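Local coordinates for glucokinase (Enterococcus faecalis, PDB 2QM1), which probably phosphorylates glucose at the expense of ATP, as a zinc-containing member of the ROK family, at residues B[203-214]-B[231-242]; B[120-130]-B[304-315]. All coordinates share one frame; numbering follows the deposited sequence. Where two conformers were deposited one is given.

From the N terminus, the chain first passes through the five-stranded sheet that contains strand 7-13 and reaches helix 117-128, the first partner of interaction 2. It then builds strands 137-142 and 146-152, the zinc site and the helices from 188 onward. Interaction 1 forms within that run and closes a short, largely helical loop between 203-214 and 231-242. The chain returns through strands 265-269 and 300-303, and residues 304-315 close the long loop of interaction 2 against 120-130. Interaction 1 is therefore nested inside interaction 2. Their centres lie about 34 Å apart. One ties neighbouring helices at the periphery; the other joins two crossing helices near the centre of the molecule.

Interaction 1 of 2, residues B[203-214]-B[231-242]; sequences LSEEFAGDSELK and FAEKGDHFALMV
Ser211 and Asp236 face each other with CA atoms 6.4 Å apart, each the N-cap of a helix, and Leu213 and Ala239, two and three residues on, come equally near. Asp236 links the two helix starts. Asp236 OD1 accepts from Leu213 N at 3.2 Å, nearly in line with its C-O bond. Asp236 OD2 caps its own helix, accepting from Phe238 N at 2.9 Å and more weakly from Ala239 N. Ser211 OG accepts from Lys214 N in turn.

Phe238 is the apolar centre. With CG anti to the backbone N (chi1 -176°), its ring reaches between the loop and the start of helix 212-218. Lys214 CG lies over one face of the ring, while Lys214 NZ leads away to a salt bridge with Asp218. The carbonyl O of Leu203 lies at the ring edge. Phe238 CB sits 4.0 Å above the centre of the Phe207 ring in a CH-pi contact, and the two ring planes are inclined at 47°. The methyl carbon CE of selenomethionine Met241 meets the edge of Phe207. Leu213 CB lies over a face of Phe231, while Leu213 CD2 packs tightly on Ala239 CA at 3.4 Å.

Gly235, with positive phi, ends helix 225-233 in a Schellman motif. This C-cap, followed directly by the Asp236 N-cap, makes a short connection between successive helices, away from the metal sites.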
loop_
_atom_site.group_PDB
_atom_site.type_symbol
_atom_site.label_atom_id
_atom_site.label_comp_id
_atom_site.label_asym_id
_atom_site.label_seq_id
_atom_site.Cartn_x
_atom_site.Cartn_y
_atom_site.Cartn_z
ATOM N N LEU B 203 -4.273 -29.842 -8.276
ATOM C CA LEU B 203 -5.464 -29.814 -9.102
ATOM C C LEU B 203 -5.588 -31.041 -9.997
ATOM O O LEU B 203 -6.624 -31.262 -10.626
ATOM C CB LEU B 203 -5.432 -28.581 -9.993
ATOM C CG LEU B 203 -5.795 -27.211 -9.466
ATOM C CD1 LEU B 203 -5.664 -26.242 -10.616
ATOM C CD2 LEU B 203 -7.220 -27.254 -9.065
ATOM N N SER B 204 -4.502 -31.799 -10.088
ATOM C CA SER B 204 -4.405 -32.963 -10.964
ATOM C C SER B 204 -5.541 -33.946 -10.685
ATOM O O SER B 204 -6.188 -34.437 -11.598
ATOM C CB SER B 204 -3.043 -33.635 -10.785
ATOM O OG SER B 204 -3.072 -34.984 -11.196
ATOM N N GLU B 205 -5.757 -34.204 -9.404
ATOM C CA GLU B 205 -6.859 -35.016 -8.895
ATOM C C GLU B 205 -8.276 -34.489 -9.245
ATOM O O GLU B 205 -9.259 -35.213 -9.101
ATOM C CB GLU B 205 -6.736 -35.098 -7.377
ATOM C CG GLU B 205 -7.082 -33.787 -6.701
ATOM C CD GLU B 205 -6.760 -33.770 -5.245
ATOM O OE1 GLU B 205 -7.675 -33.445 -4.473
ATOM O OE2 GLU B 205 -5.604 -34.080 -4.862
ATOM N N GLU B 206 -8.376 -33.226 -9.661
ATOM C CA GLU B 206 -9.653 -32.633 -10.057
ATOM C C GLU B 206 -9.826 -32.691 -11.580
ATOM O O GLU B 206 -10.731 -32.070 -12.147
ATOM C CB GLU B 206 -9.733 -31.182 -9.570
ATOM C CG GLU B 206 -9.555 -31.032 -8.062
ATOM C CD GLU B 206 -9.798 -29.618 -7.568
ATOM O OE1 GLU B 206 -10.589 -28.893 -8.232
ATOM O OE2 GLU B 206 -9.199 -29.244 -6.516
ATOM N N PHE B 207 -8.952 -33.431 -12.243
ATOM C CA PHE B 207 -9.005 -33.507 -13.686
ATOM C C PHE B 207 -8.947 -34.965 -14.093
ATOM O O PHE B 207 -7.884 -35.592 -14.038
ATOM C CB PHE B 207 -7.873 -32.689 -14.316
ATOM C CG PHE B 207 -7.966 -32.580 -15.806
ATOM C CD1 PHE B 207 -7.261 -33.445 -16.623
ATOM C CD2 PHE B 207 -8.771 -31.622 -16.397
ATOM C CE1 PHE B 207 -7.361 -33.351 -18.015
ATOM C CE2 PHE B 207 -8.874 -31.533 -17.787
ATOM C CZ PHE B 207 -8.172 -32.393 -18.589
ATOM N N ALA B 208 -10.111 -35.484 -14.491
ATOM C CA ALA B 208 -10.305 -36.888 -14.866
ATOM C C ALA B 208 -9.831 -37.228 -16.285
ATOM O O ALA B 208 -9.727 -38.419 -16.635
ATOM C CB ALA B 208 -11.795 -37.305 -14.673
ATOM N N GLY B 209 -9.561 -36.205 -17.104
ATOM C CA GLY B 209 -9.099 -36.411 -18.494
ATOM C C GLY B 209 -7.600 -36.661 -18.555
ATOM O O GLY B 209 -6.984 -36.981 -17.528
ATOM N N ASP B 210 -7.010 -36.561 -19.742
ATOM C CA ASP B 210 -5.549 -36.499 -19.824
ATOM C C ASP B 210 -5.036 -35.524 -20.864
ATOM O O ASP B 210 -5.695 -35.213 -21.863
ATOM C CB ASP B 210 -4.861 -37.867 -19.967
ATOM C CG ASP B 210 -3.380 -37.814 -19.563
ATOM O OD1 ASP B 210 -3.083 -37.550 -18.380
ATOM O OD2 ASP B 210 -2.511 -38.029 -20.435
ATOM N N SER B 211 -3.819 -35.077 -20.595
ATOM C CA SER B 211 -3.186 -34.020 -21.321
ATOM C C SER B 211 -1.676 -34.194 -21.191
ATOM O O SER B 211 -1.200 -34.839 -20.270
ATOM C CB SER B 211 -3.644 -32.692 -20.722
ATOM O OG SER B 211 -3.065 -32.419 -19.445
ATOM N N GLU B 212 -0.916 -33.602 -22.100
ATOM C CA GLU B 212 0.519 -33.663 -21.962
ATOM C C GLU B 212 1.026 -33.040 -20.668
ATOM O O GLU B 212 2.009 -33.538 -20.093
ATOM C CB GLU B 212 1.245 -33.065 -23.167
ATOM C CG GLU B 212 2.574 -33.784 -23.437
ATOM C CD GLU B 212 3.048 -33.656 -24.869
ATOM O OE1 GLU B 212 3.450 -32.531 -25.250
ATOM O OE2 GLU B 212 3.032 -34.673 -25.606
ATOM N N LEU B 213 0.368 -31.966 -20.218
ATOM C CA LEU B 213 0.778 -31.290 -19.003
ATOM C C LEU B 213 0.514 -32.145 -17.751
ATOM O O LEU B 213 1.367 -32.221 -16.854
ATOM C CB LEU B 213 0.120 -29.903 -18.836
ATOM C CG LEU B 213 0.469 -29.226 -17.482
ATOM C CD1 LEU B 213 1.969 -29.127 -17.276
ATOM C CD2 LEU B 213 -0.183 -27.875 -17.238
ATOM N N LYS B 214 -0.668 -32.744 -17.685
ATOM C CA LYS B 214 -1.044 -33.522 -16.526
ATOM C C LYS B 214 -0.065 -34.709 -16.353
ATOM O O LYS B 214 0.410 -34.963 -15.249
ATOM C CB LYS B 214 -2.487 -34.020 -16.647
ATOM C CG LYS B 214 -2.945 -34.856 -15.442
ATOM C CD LYS B 214 -4.030 -35.812 -15.809
ATOM C CE LYS B 214 -4.023 -37.078 -14.962
ATOM N NZ LYS B 214 -4.219 -36.885 -13.498
ATOM N N PHE B 231 1.191 -24.625 -22.763
ATOM C CA PHE B 231 0.164 -25.675 -22.902
ATOM C C PHE B 231 -1.210 -25.050 -22.873
ATOM O O PHE B 231 -2.071 -25.444 -23.637
ATOM C CB PHE B 231 0.262 -26.731 -21.814
ATOM C CG PHE B 231 1.317 -27.763 -22.060
ATOM C CD1 PHE B 231 2.433 -27.848 -21.224
ATOM C CD2 PHE B 231 1.213 -28.647 -23.135
ATOM C CE1 PHE B 231 3.434 -28.821 -21.447
ATOM C CE2 PHE B 231 2.207 -29.624 -23.371
ATOM C CZ PHE B 231 3.315 -29.708 -22.522
ATOM N N ALA B 232 -1.396 -24.051 -22.006
ATOM C CA ALA B 232 -2.681 -23.379 -21.892
ATOM C C ALA B 232 -3.024 -22.664 -23.196
ATOM O O ALA B 232 -4.076 -22.906 -23.770
ATOM C CB ALA B 232 -2.709 -22.421 -20.715
ATOM N N GLU B 233 -2.120 -21.811 -23.668
ATOM C CA GLU B 233 -2.363 -21.046 -24.888
ATOM C C GLU B 233 -2.723 -22.003 -26.030
ATOM O O GLU B 233 -3.715 -21.802 -26.741
ATOM C CB GLU B 233 -1.129 -20.193 -25.224
ATOM C CG GLU B 233 -1.318 -19.148 -26.317
ATOM C CD GLU B 233 -0.275 -18.003 -26.239
ATOM O OE1 GLU B 233 0.784 -18.166 -25.547
ATOM O OE2 GLU B 233 -0.511 -16.928 -26.884
ATOM N N LYS B 234 -1.923 -23.060 -26.150
ATOM C CA LYS B 234 -2.047 -24.108 -27.162
ATOM C C LYS B 234 -3.321 -24.989 -26.985
ATOM O O LYS B 234 -3.566 -25.905 -27.784
ATOM C CB LYS B 234 -0.775 -24.962 -27.093
ATOM C CG LYS B 234 -0.191 -25.452 -28.421
ATOM C CD LYS B 234 1.082 -24.682 -28.850
ATOM C CE LYS B 234 2.251 -24.801 -27.831
ATOM N NZ LYS B 234 3.601 -24.346 -28.338
ATOM N N GLY B 235 -4.113 -24.736 -25.937
ATOM C CA GLY B 235 -5.422 -25.406 -25.764
ATOM C C GLY B 235 -5.587 -26.577 -24.790
ATOM O O GLY B 235 -6.662 -27.193 -24.744
ATOM N N ASP B 236 -4.545 -26.873 -24.006
ATOM C CA ASP B 236 -4.510 -27.970 -23.025
ATOM C C ASP B 236 -5.457 -27.676 -21.866
ATOM O O ASP B 236 -5.213 -26.750 -21.057
ATOM C CB ASP B 236 -3.066 -28.149 -22.509
ATOM C CG ASP B 236 -2.885 -29.358 -21.583
ATOM O OD1 ASP B 236 -1.763 -29.932 -21.562
ATOM O OD2 ASP B 236 -3.835 -29.724 -20.863
ATOM N N HIS B 237 -6.534 -28.467 -21.792
ATOM C CA HIS B 237 -7.613 -28.215 -20.844
ATOM C C HIS B 237 -7.100 -28.248 -19.379
ATOM O O HIS B 237 -7.625 -27.547 -18.521
ATOM C CB HIS B 237 -8.759 -29.211 -21.047
ATOM C CG HIS B 237 -9.589 -28.978 -22.278
ATOM N ND1 HIS B 237 -9.157 -28.242 -23.360
ATOM C CD2 HIS B 237 -10.819 -29.442 -22.615
ATOM C CE1 HIS B 237 -10.093 -28.231 -24.293
ATOM N NE2 HIS B 237 -11.114 -28.952 -23.865
ATOM N N PHE B 238 -6.045 -29.020 -19.115
ATOM C CA PHE B 238 -5.478 -29.042 -17.783
ATOM C C PHE B 238 -4.652 -27.799 -17.507
ATOM O O PHE B 238 -4.844 -27.160 -16.486
ATOM C CB PHE B 238 -4.672 -30.328 -17.479
ATOM C CG PHE B 238 -4.170 -30.395 -16.044
ATOM C CD1 PHE B 238 -5.075 -30.369 -14.973
ATOM C CD2 PHE B 238 -2.806 -30.478 -15.767
ATOM C CE1 PHE B 238 -4.648 -30.402 -13.650
ATOM C CE2 PHE B 238 -2.348 -30.531 -14.453
ATOM C CZ PHE B 238 -3.276 -30.489 -13.377
ATOM N N ALA B 239 -3.730 -27.467 -18.404
ATOM C CA ALA B 239 -2.999 -26.207 -18.312
ATOM C C ALA B 239 -3.911 -25.000 -18.109
ATOM O O ALA B 239 -3.534 -24.027 -17.459
ATOM C CB ALA B 239 -2.128 -26.014 -19.512
ATOM N N LEU B 240 -5.113 -25.068 -18.662
ATOM C CA LEU B 240 -6.051 -23.944 -18.614
ATOM C C LEU B 240 -6.702 -23.842 -17.234
ATOM O O LEU B 240 -7.053 -22.744 -16.789
ATOM C CB LEU B 240 -7.136 -24.091 -19.705
ATOM C CG LEU B 240 -6.694 -23.792 -21.142
ATOM C CD1 LEU B 240 -7.667 -24.362 -22.189
ATOM C CD2 LEU B 240 -6.486 -22.266 -21.287
HETATM N N MSE B 241 -6.892 -24.995 -16.596
HETATM C CA MSE B 241 -7.391 -25.074 -15.229
HETATM C C MSE B 241 -6.349 -24.509 -14.251
HETATM O O MSE B 241 -6.723 -23.755 -13.344
HETATM C CB MSE B 241 -7.750 -26.522 -14.885
HETATM C CG MSE B 241 -8.562 -26.726 -13.602
HETATM SE SE MSE B 241 -8.798 -28.627 -13.117
HETATM C CE MSE B 241 -10.361 -28.893 -14.238
ATOM N N VAL B 242 -5.066 -24.847 -14.466
ATOM C CA VAL B 242 -3.938 -24.384 -13.604
ATOM C C VAL B 242 -3.677 -22.889 -13.720
ATOM O O VAL B 242 -3.680 -22.192 -12.716
ATOM C CB VAL B 242 -2.611 -25.167 -13.867
ATOM C CG1 VAL B 242 -1.499 -24.717 -12.900
ATOM C CG2 VAL B 242 -2.842 -26.679 -13.765
#

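Interaction 2 of 2, residues B[120-130]-B[304-315]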
loop_
_atom_site.group_PDB
_atom_site.type_symbol
_atom_site.label_atom_id
_atom_site.label_comp_id
_atom_site.label_asym_id
_atom_site.label_seq_id
_atom_site.Cartn_x
_atom_site.Cartn_y
_atom_site.Cartn_z
ATOM N N VAL B 120 14.409 -2.066 -6.456
ATOM C CA VAL B 120 15.300 -1.469 -7.447
ATOM C C VAL B 120 14.823 -1.856 -8.872
ATOM O O VAL B 120 14.740 -1.033 -9.760
ATOM C CB VAL B 120 16.723 -1.919 -7.010
ATOM C CG1 VAL B 120 17.480 -2.561 -8.036
ATOM C CG2 VAL B 120 17.440 -0.850 -6.225
ATOM N N ALA B 121 14.448 -3.103 -9.059
ATOM C CA ALA B 121 13.807 -3.525 -10.302
ATOM C C ALA B 121 12.541 -2.708 -10.628
ATOM O O ALA B 121 12.346 -2.270 -11.754
ATOM C CB ALA B 121 13.515 -5.041 -10.268
ATOM N N ALA B 122 11.727 -2.457 -9.607
ATOM C CA ALA B 122 10.600 -1.567 -9.686
ATOM C C ALA B 122 11.003 -0.186 -10.177
ATOM O O ALA B 122 10.326 0.382 -11.029
ATOM C CB ALA B 122 9.887 -1.474 -8.276
ATOM N N LEU B 123 12.088 0.373 -9.631
ATOM C CA LEU B 123 12.554 1.680 -10.056
ATOM C C LEU B 123 12.973 1.634 -11.526
ATOM O O LEU B 123 12.845 2.615 -12.254
ATOM C CB LEU B 123 13.808 2.104 -9.253
ATOM C CG LEU B 123 13.681 2.452 -7.772
ATOM C CD1 LEU B 123 15.050 2.686 -7.071
ATOM C CD2 LEU B 123 12.782 3.647 -7.589
ATOM N N GLY B 124 13.591 0.517 -11.921
ATOM C CA GLY B 124 14.059 0.335 -13.310
ATOM C C GLY B 124 12.863 0.310 -14.263
ATOM O O GLY B 124 12.884 0.942 -15.344
ATOM N N GLU B 125 11.831 -0.451 -13.907
ATOM C CA GLU B 125 10.648 -0.496 -14.805
ATOM C C GLU B 125 9.897 0.841 -14.805
ATOM O O GLU B 125 9.467 1.331 -15.832
ATOM C CB GLU B 125 9.730 -1.701 -14.493
ATOM C CG GLU B 125 10.404 -3.015 -14.876
ATOM C CD GLU B 125 10.274 -3.348 -16.370
ATOM O OE1 GLU B 125 9.518 -2.634 -17.106
ATOM O OE2 GLU B 125 10.897 -4.342 -16.782
ATOM N N ARG B 126 9.826 1.499 -13.666
ATOM C CA ARG B 126 9.264 2.852 -13.697
ATOM C C ARG B 126 10.040 3.830 -14.621
ATOM O O ARG B 126 9.432 4.581 -15.380
ATOM C CB ARG B 126 9.130 3.388 -12.282
ATOM C CG ARG B 126 8.615 4.794 -12.219
ATOM C CD ARG B 126 8.491 5.199 -10.788
ATOM N NE ARG B 126 8.199 6.609 -10.674
ATOM C CZ ARG B 126 9.043 7.465 -10.109
ATOM N NH1 ARG B 126 10.219 7.044 -9.589
ATOM N NH2 ARG B 126 8.712 8.729 -10.044
ATOM N N TRP B 127 11.370 3.817 -14.544
ATOM C CA TRP B 127 12.230 4.780 -15.245
ATOM C C TRP B 127 12.328 4.558 -16.725
ATOM O O TRP B 127 12.276 5.537 -17.485
ATOM C CB TRP B 127 13.675 4.724 -14.698
ATOM C CG TRP B 127 14.609 5.849 -15.162
ATOM C CD1 TRP B 127 14.260 7.058 -15.676
ATOM C CD2 TRP B 127 16.047 5.856 -15.049
ATOM N NE1 TRP B 127 15.388 7.822 -15.910
ATOM C CE2 TRP B 127 16.499 7.105 -15.535
ATOM C CE3 TRP B 127 16.990 4.923 -14.581
ATOM C CZ2 TRP B 127 17.857 7.446 -15.591
ATOM C CZ3 TRP B 127 18.345 5.259 -14.637
ATOM C CH2 TRP B 127 18.765 6.512 -15.145
ATOM N N LYS B 128 12.482 3.289 -17.136
ATOM C CA LYS B 128 12.761 2.941 -18.537
ATOM C C LYS B 128 11.806 1.911 -19.113
ATOM O O LYS B 128 11.813 1.635 -20.326
ATOM C CB LYS B 128 14.212 2.455 -18.665
ATOM C CG LYS B 128 15.198 3.581 -18.407
ATOM C CD LYS B 128 15.219 4.548 -19.606
ATOM C CE LYS B 128 16.037 5.800 -19.287
ATOM N NZ LYS B 128 15.947 6.772 -20.424
ATOM N N GLY B 129 10.966 1.338 -18.252
ATOM C CA GLY B 129 10.043 0.308 -18.737
ATOM C C GLY B 129 8.577 0.684 -18.671
ATOM O O GLY B 129 8.220 1.863 -18.905
ATOM N N ALA B 130 7.751 -0.335 -18.359
ATOM C CA ALA B 130 6.279 -0.268 -18.368
ATOM C C ALA B 130 5.645 0.751 -17.403
ATOM O O ALA B 130 4.514 1.185 -17.620
ATOM C CB ALA B 130 5.651 -1.729 -18.108
ATOM N N ALA B 304 6.234 -6.391 -17.744
ATOM C CA ALA B 304 7.521 -5.660 -17.626
ATOM C C ALA B 304 8.104 -5.521 -19.029
ATOM O O ALA B 304 7.950 -6.446 -19.841
ATOM C CB ALA B 304 8.482 -6.444 -16.787
ATOM N N GLU B 305 8.792 -4.409 -19.317
ATOM C CA GLU B 305 9.428 -4.280 -20.644
ATOM C C GLU B 305 10.948 -4.548 -20.686
ATOM O O GLU B 305 11.484 -4.837 -21.742
ATOM C CB GLU B 305 9.056 -2.937 -21.298
ATOM C CG GLU B 305 7.524 -2.769 -21.532
ATOM C CD GLU B 305 7.048 -1.319 -21.722
ATOM O OE1 GLU B 305 7.901 -0.419 -21.877
ATOM O OE2 GLU B 305 5.794 -1.085 -21.744
ATOM N N LEU B 306 11.613 -4.535 -19.536
ATOM C CA LEU B 306 13.078 -4.565 -19.491
ATOM C C LEU B 306 13.726 -5.891 -19.258
ATOM O O LEU B 306 14.959 -5.967 -19.311
ATOM C CB LEU B 306 13.636 -3.593 -18.460
ATOM C CG LEU B 306 13.143 -2.162 -18.523
ATOM C CD1 LEU B 306 13.636 -1.367 -17.343
ATOM C CD2 LEU B 306 13.550 -1.529 -19.839
ATOM N N GLY B 307 12.928 -6.923 -18.985
ATOM C CA GLY B 307 13.465 -8.249 -18.671
ATOM C C GLY B 307 14.409 -8.139 -17.498
ATOM O O GLY B 307 14.171 -7.327 -16.563
ATOM N N ASN B 308 15.507 -8.892 -17.545
ATOM C CA ASN B 308 16.353 -8.976 -16.375
ATOM C C ASN B 308 17.301 -7.787 -16.211
ATOM O O ASN B 308 18.053 -7.751 -15.218
ATOM C CB ASN B 308 17.074 -10.318 -16.267
ATOM C CG ASN B 308 18.102 -10.556 -17.388
ATOM O OD1 ASN B 308 18.765 -11.583 -17.412
ATOM N ND2 ASN B 308 18.202 -9.647 -18.315
ATOM N N GLU B 309 17.282 -6.852 -17.174
ATOM C CA GLU B 309 18.050 -5.587 -17.036
ATOM C C GLU B 309 17.386 -4.591 -16.067
ATOM O O GLU B 309 18.047 -3.651 -15.630
ATOM C CB GLU B 309 18.346 -4.907 -18.394
ATOM C CG GLU B 309 19.435 -5.580 -19.206
ATOM C CD GLU B 309 19.900 -4.771 -20.421
ATOM O OE1 GLU B 309 20.898 -5.178 -21.063
ATOM O OE2 GLU B 309 19.262 -3.750 -20.755
ATOM N N ALA B 310 16.111 -4.771 -15.696
ATOM C CA ALA B 310 15.492 -3.770 -14.781
ATOM C C ALA B 310 16.278 -3.578 -13.513
ATOM O O ALA B 310 16.333 -2.467 -12.989
ATOM C CB ALA B 310 14.017 -4.082 -14.430
ATOM N N GLY B 311 16.871 -4.649 -12.998
ATOM C CA GLY B 311 17.614 -4.565 -11.728
ATOM C C GLY B 311 18.769 -3.581 -11.721
ATOM O O GLY B 311 18.870 -2.721 -10.835
ATOM N N VAL B 312 19.630 -3.734 -12.718
ATOM C CA VAL B 312 20.833 -2.944 -12.917
ATOM C C VAL B 312 20.502 -1.464 -13.279
ATOM O O VAL B 312 21.123 -0.514 -12.767
ATOM C CB VAL B 312 21.733 -3.800 -13.908
ATOM C CG1 VAL B 312 21.530 -3.530 -15.440
ATOM C CG2 VAL B 312 23.060 -4.047 -13.425
ATOM N N ILE B 313 19.445 -1.303 -14.067
ATOM C CA ILE B 313 18.852 -0.021 -14.432
ATOM C C ILE B 313 18.252 0.718 -13.214
ATOM O O ILE B 313 18.586 1.878 -12.954
ATOM C CB ILE B 313 17.819 -0.202 -15.614
ATOM C CG1 ILE B 313 18.552 -0.561 -16.929
ATOM C CG2 ILE B 313 16.991 1.065 -15.813
ATOM C CD1 ILE B 313 17.624 -0.953 -18.125
ATOM N N GLY B 314 17.398 0.039 -12.459
ATOM C CA GLY B 314 16.845 0.620 -11.242
ATOM C C GLY B 314 17.900 0.926 -10.209
ATOM O O GLY B 314 17.831 1.971 -9.558
ATOM N N ALA B 315 18.854 -0.017 -10.026
ATOM C CA ALA B 315 19.943 0.164 -9.060
ATOM C C ALA B 315 20.744 1.393 -9.398
ATOM O O ALA B 315 20.988 2.244 -8.550
ATOM C CB ALA B 315 20.834 -1.022 -9.024
HETATM O O HOH W 1 11.841 -6.463 -15.675
#
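Helices 120-128 and 310-315 cross almost at a right angle (85°), their axes only 6.5 Å apart. Gly124 and Gly314 meet at the crossing with CA atoms 3.5 Å apart, and Ala121 and Gly311 are close beside them. The CA of Gly314 points its hydrogen at Val120 O, 3.1 Å away, a nearly straight CA-H...O contact. The glycines let the backbones touch directly. Around them Ala310 CB rests against Ala121 O and Glu125 CG. Val120, next in the chain to the magnesium ligand Asn119, meets Ala315 CB with its CG1. Ile313 CG2 reaches Gly124 CA and the CE3 corner of Trp127, whose edge also faces Ile313 O.

Glu125 links its helix to the loop before helix 310-318. Its chain bends at chi2 (-82°), which turns the carboxylate back to the loop backbone. Glu125 OE1 accepts from Glu305 N at 2.9 Å and OE2 from Leu306 N at the same distance, both on the syn side and somewhat out of the carboxylate plane. Glu125 OE1 also takes Ala130 N, at 3.2 Å. A water donates to OE2 and to Gly307 O. Leu306 packs its CD1 against Gly124 O and its CD2 against Lys128 O.

Three backbone N-H groups and a water surround the buried carboxylate of Glu125, so its negative charge is probably well stabilised and its rotation fixed.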